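Local coordinates for protein RNA-dependent RNA Polymerase (Bombyx mori cytoplasmic polyhedrosis virus, PDB 6TZ0) that catalyses RNA-templated RNA synthesis inside a double-stranded RNA virus, transcribing the genome into plus strands and probably also replicating it by making the complementary minus strands, at residues E226-H236 and L307-I315. Numbering follows the deposited sequence.
Sequences ESIVAMNHFLH and LYPEFNEYI
A buried, roughly antiparallel helix-helix contact in the N-terminal region joins helices 224-237 and 309-320, with Tyr308 stacked on His236 and Phe311 on His233. The axes of the two short helical segments come within 9.6 Å, their N-to-C directions 139° apart. Tyr308, at the N-cap position of its helix, makes an offset stack with His236, centroids 4.4 Å apart, and its CD1 lies over the centre of the imidazole. The CB of His236 adds a CH-pi contact to the same tyrosine face. About one turn along, Phe311 and His233 make a face-to-face stack, centroids 4.7 Å apart, while Tyr308 CB meets the edge of the His233 imidazole. The carboxylate of Glu310, on a fully extended chain with CG anti to the backbone N (chi1 -176°), reaches Asn232 ND2 through two weak hydrogen bonds, and its OE2 lies 3.6 Å from Val229 CG2. The stronger partners of that amide lie outside the pair: OD1 bonds to Tyr170 OH and the backbone N of Thr70, ND2 to the backbone O of Thr68. At the far end Tyr314 OH donates to Glu226 OE2 over 2.7 Å, approaching from above the carboxylate plane; Glu226 OE1 is hydrogen-bonded to Ser60 OG and the backbone N of Thr223. Helices 166-175 and 206-218 pack against helix 224-237, and helix 325-339 receives Phe311 and Tyr314, away from the nucleotide and metal sites.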
# COMPACT_ATOMS: atom_id res chain seq x y z
N GLU A 226 0.39 26.37 29.81
CA GLU A 226 0.09 25.94 28.46
C GLU A 226 -0.60 24.58 28.45
O GLU A 226 -1.40 24.31 27.55
CB GLU A 226 1.37 25.90 27.64
CG GLU A 226 1.91 27.27 27.30
CD GLU A 226 3.21 27.21 26.54
OE1 GLU A 226 3.79 26.12 26.46
OE2 GLU A 226 3.63 28.25 25.99
N SER A 227 -0.34 23.74 29.45
CA SER A 227 -1.10 22.50 29.57
C SER A 227 -2.54 22.76 29.96
O SER A 227 -3.44 22.03 29.53
CB SER A 227 -0.45 21.57 30.59
OG SER A 227 -0.58 22.07 31.90
N ILE A 228 -2.78 23.80 30.76
CA ILE A 228 -4.15 24.23 31.05
C ILE A 228 -4.86 24.65 29.78
O ILE A 228 -6.00 24.23 29.52
CB ILE A 228 -4.15 25.37 32.08
CG1 ILE A 228 -3.57 24.90 33.40
CG2 ILE A 228 -5.55 25.87 32.33
CD1 ILE A 228 -3.35 26.02 34.32
N VAL A 229 -4.19 25.47 28.96
CA VAL A 229 -4.77 25.94 27.70
C VAL A 229 -5.07 24.77 26.76
O VAL A 229 -6.14 24.70 26.14
CB VAL A 229 -3.83 26.97 27.04
CG1 VAL A 229 -4.36 27.42 25.69
CG2 VAL A 229 -3.63 28.15 27.95
N ALA A 230 -4.14 23.80 26.69
CA ALA A 230 -4.32 22.62 25.85
C ALA A 230 -5.50 21.77 26.29
O ALA A 230 -6.35 21.41 25.47
CB ALA A 230 -3.03 21.79 25.85
N MET A 231 -5.59 21.47 27.60
CA MET A 231 -6.68 20.63 28.09
C MET A 231 -8.03 21.32 27.99
O MET A 231 -9.05 20.66 27.71
CB MET A 231 -6.40 20.21 29.53
CG MET A 231 -5.26 19.23 29.69
SD MET A 231 -5.53 17.71 28.76
CE MET A 231 -6.94 17.02 29.62
N ASN A 232 -8.07 22.64 28.18
CA ASN A 232 -9.32 23.37 27.99
C ASN A 232 -9.77 23.32 26.54
O ASN A 232 -10.97 23.16 26.26
CB ASN A 232 -9.17 24.83 28.42
CG ASN A 232 -8.97 24.99 29.91
OD1 ASN A 232 -9.50 24.22 30.70
ND2 ASN A 232 -8.25 26.02 30.29
N HIS A 233 -8.82 23.42 25.60
CA HIS A 233 -9.18 23.33 24.19
C HIS A 233 -9.65 21.93 23.80
O HIS A 233 -10.57 21.78 22.99
CB HIS A 233 -8.01 23.78 23.32
CG HIS A 233 -8.30 23.75 21.85
ND1 HIS A 233 -9.24 24.57 21.26
CD2 HIS A 233 -7.75 23.02 20.85
CE1 HIS A 233 -9.28 24.33 19.96
NE2 HIS A 233 -8.38 23.40 19.68
N PHE A 234 -9.04 20.89 24.38
CA PHE A 234 -9.48 19.53 24.04
C PHE A 234 -10.87 19.24 24.59
O PHE A 234 -11.69 18.62 23.91
CB PHE A 234 -8.50 18.47 24.55
CG PHE A 234 -7.19 18.44 23.81
CD1 PHE A 234 -7.15 18.21 22.45
CD2 PHE A 234 -5.99 18.48 24.50
CE1 PHE A 234 -5.95 18.14 21.77
CE2 PHE A 234 -4.78 18.41 23.83
CZ PHE A 234 -4.77 18.24 22.46
N LEU A 235 -11.18 19.72 25.80
CA LEU A 235 -12.53 19.55 26.33
C LEU A 235 -13.55 20.39 25.56
O LEU A 235 -14.71 19.96 25.39
CB LEU A 235 -12.55 19.87 27.81
CG LEU A 235 -11.71 18.88 28.62
CD1 LEU A 235 -11.56 19.32 30.05
CD2 LEU A 235 -12.30 17.49 28.54
N HIS A 236 -13.15 21.57 25.07
CA HIS A 236 -14.03 22.35 24.21
C HIS A 236 -14.32 21.63 22.90
O HIS A 236 -15.44 21.70 22.38
CB HIS A 236 -13.41 23.71 23.91
CG HIS A 236 -14.20 24.50 22.91
ND1 HIS A 236 -15.39 25.12 23.22
CD2 HIS A 236 -14.00 24.72 21.59
CE1 HIS A 236 -15.87 25.72 22.15
NE2 HIS A 236 -15.04 25.49 21.14
N LEU A 307 -12.13 29.38 16.08
CA LEU A 307 -11.41 28.77 17.19
C LEU A 307 -12.00 29.15 18.55
O LEU A 307 -12.70 30.15 18.70
CB LEU A 307 -9.93 29.14 17.16
CG LEU A 307 -9.11 28.48 16.06
CD1 LEU A 307 -7.70 28.96 16.16
CD2 LEU A 307 -9.14 26.98 16.21
N TYR A 308 -11.69 28.31 19.53
CA TYR A 308 -11.98 28.60 20.92
C TYR A 308 -11.16 29.80 21.37
O TYR A 308 -9.94 29.82 21.17
CB TYR A 308 -11.64 27.35 21.73
CG TYR A 308 -11.83 27.42 23.22
CD1 TYR A 308 -13.09 27.60 23.78
CD2 TYR A 308 -10.76 27.20 24.08
CE1 TYR A 308 -13.26 27.63 25.15
CE2 TYR A 308 -10.92 27.22 25.44
CZ TYR A 308 -12.17 27.44 25.97
OH TYR A 308 -12.32 27.46 27.34
N PRO A 309 -11.79 30.82 21.97
CA PRO A 309 -11.12 32.12 22.13
C PRO A 309 -9.96 32.14 23.12
O PRO A 309 -9.15 33.07 23.06
CB PRO A 309 -12.25 33.05 22.59
CG PRO A 309 -13.26 32.16 23.17
CD PRO A 309 -13.20 30.89 22.38
N GLU A 310 -9.84 31.15 24.00
CA GLU A 310 -8.62 31.05 24.80
C GLU A 310 -7.43 30.63 23.94
O GLU A 310 -6.34 31.19 24.05
CB GLU A 310 -8.82 30.07 25.95
CG GLU A 310 -7.65 29.97 26.91
CD GLU A 310 -7.88 28.94 28.00
OE1 GLU A 310 -8.92 28.26 27.96
OE2 GLU A 310 -7.03 28.82 28.90
N PHE A 311 -7.66 29.66 23.06
CA PHE A 311 -6.62 29.23 22.14
C PHE A 311 -6.34 30.29 21.08
O PHE A 311 -5.19 30.49 20.68
CB PHE A 311 -7.03 27.89 21.52
CG PHE A 311 -6.03 27.32 20.57
CD1 PHE A 311 -4.79 26.92 21.03
CD2 PHE A 311 -6.36 27.12 19.24
CE1 PHE A 311 -3.87 26.38 20.16
CE2 PHE A 311 -5.45 26.57 18.38
CZ PHE A 311 -4.20 26.20 18.84
N ASN A 312 -7.39 31.00 20.64
CA ASN A 312 -7.21 32.12 19.73
C ASN A 312 -6.42 33.25 20.39
O ASN A 312 -5.58 33.90 19.75
CB ASN A 312 -8.57 32.63 19.27
CG ASN A 312 -8.48 33.56 18.08
OD1 ASN A 312 -7.41 33.74 17.49
ND2 ASN A 312 -9.60 34.17 17.73
N GLU A 313 -6.65 33.48 21.68
CA GLU A 313 -5.92 34.52 22.39
C GLU A 313 -4.47 34.11 22.60
O GLU A 313 -3.56 34.96 22.56
CB GLU A 313 -6.62 34.82 23.71
CG GLU A 313 -6.08 36.02 24.47
CD GLU A 313 -6.93 36.37 25.68
OE1 GLU A 313 -7.91 35.65 25.96
OE2 GLU A 313 -6.61 37.37 26.36
N TYR A 314 -4.22 32.81 22.78
CA TYR A 314 -2.85 32.31 22.82
C TYR A 314 -2.14 32.49 21.48
O TYR A 314 -0.95 32.83 21.44
CB TYR A 314 -2.83 30.84 23.22
CG TYR A 314 -1.44 30.25 23.33
CD1 TYR A 314 -0.63 30.55 24.42
CD2 TYR A 314 -0.94 29.41 22.35
CE1 TYR A 314 0.63 30.02 24.52
CE2 TYR A 314 0.32 28.88 22.45
CZ TYR A 314 1.11 29.19 23.54
OH TYR A 314 2.37 28.66 23.64
N ILE A 315 -2.85 32.28 20.37
CA ILE A 315 -2.25 32.48 19.05
C ILE A 315 -1.95 33.95 18.80
O ILE A 315 -0.89 34.29 18.26
CB ILE A 315 -3.16 31.87 17.96
CG1 ILE A 315 -3.15 30.35 18.07
CG2 ILE A 315 -2.73 32.28 16.56
CD1 ILE A 315 -4.16 29.69 17.20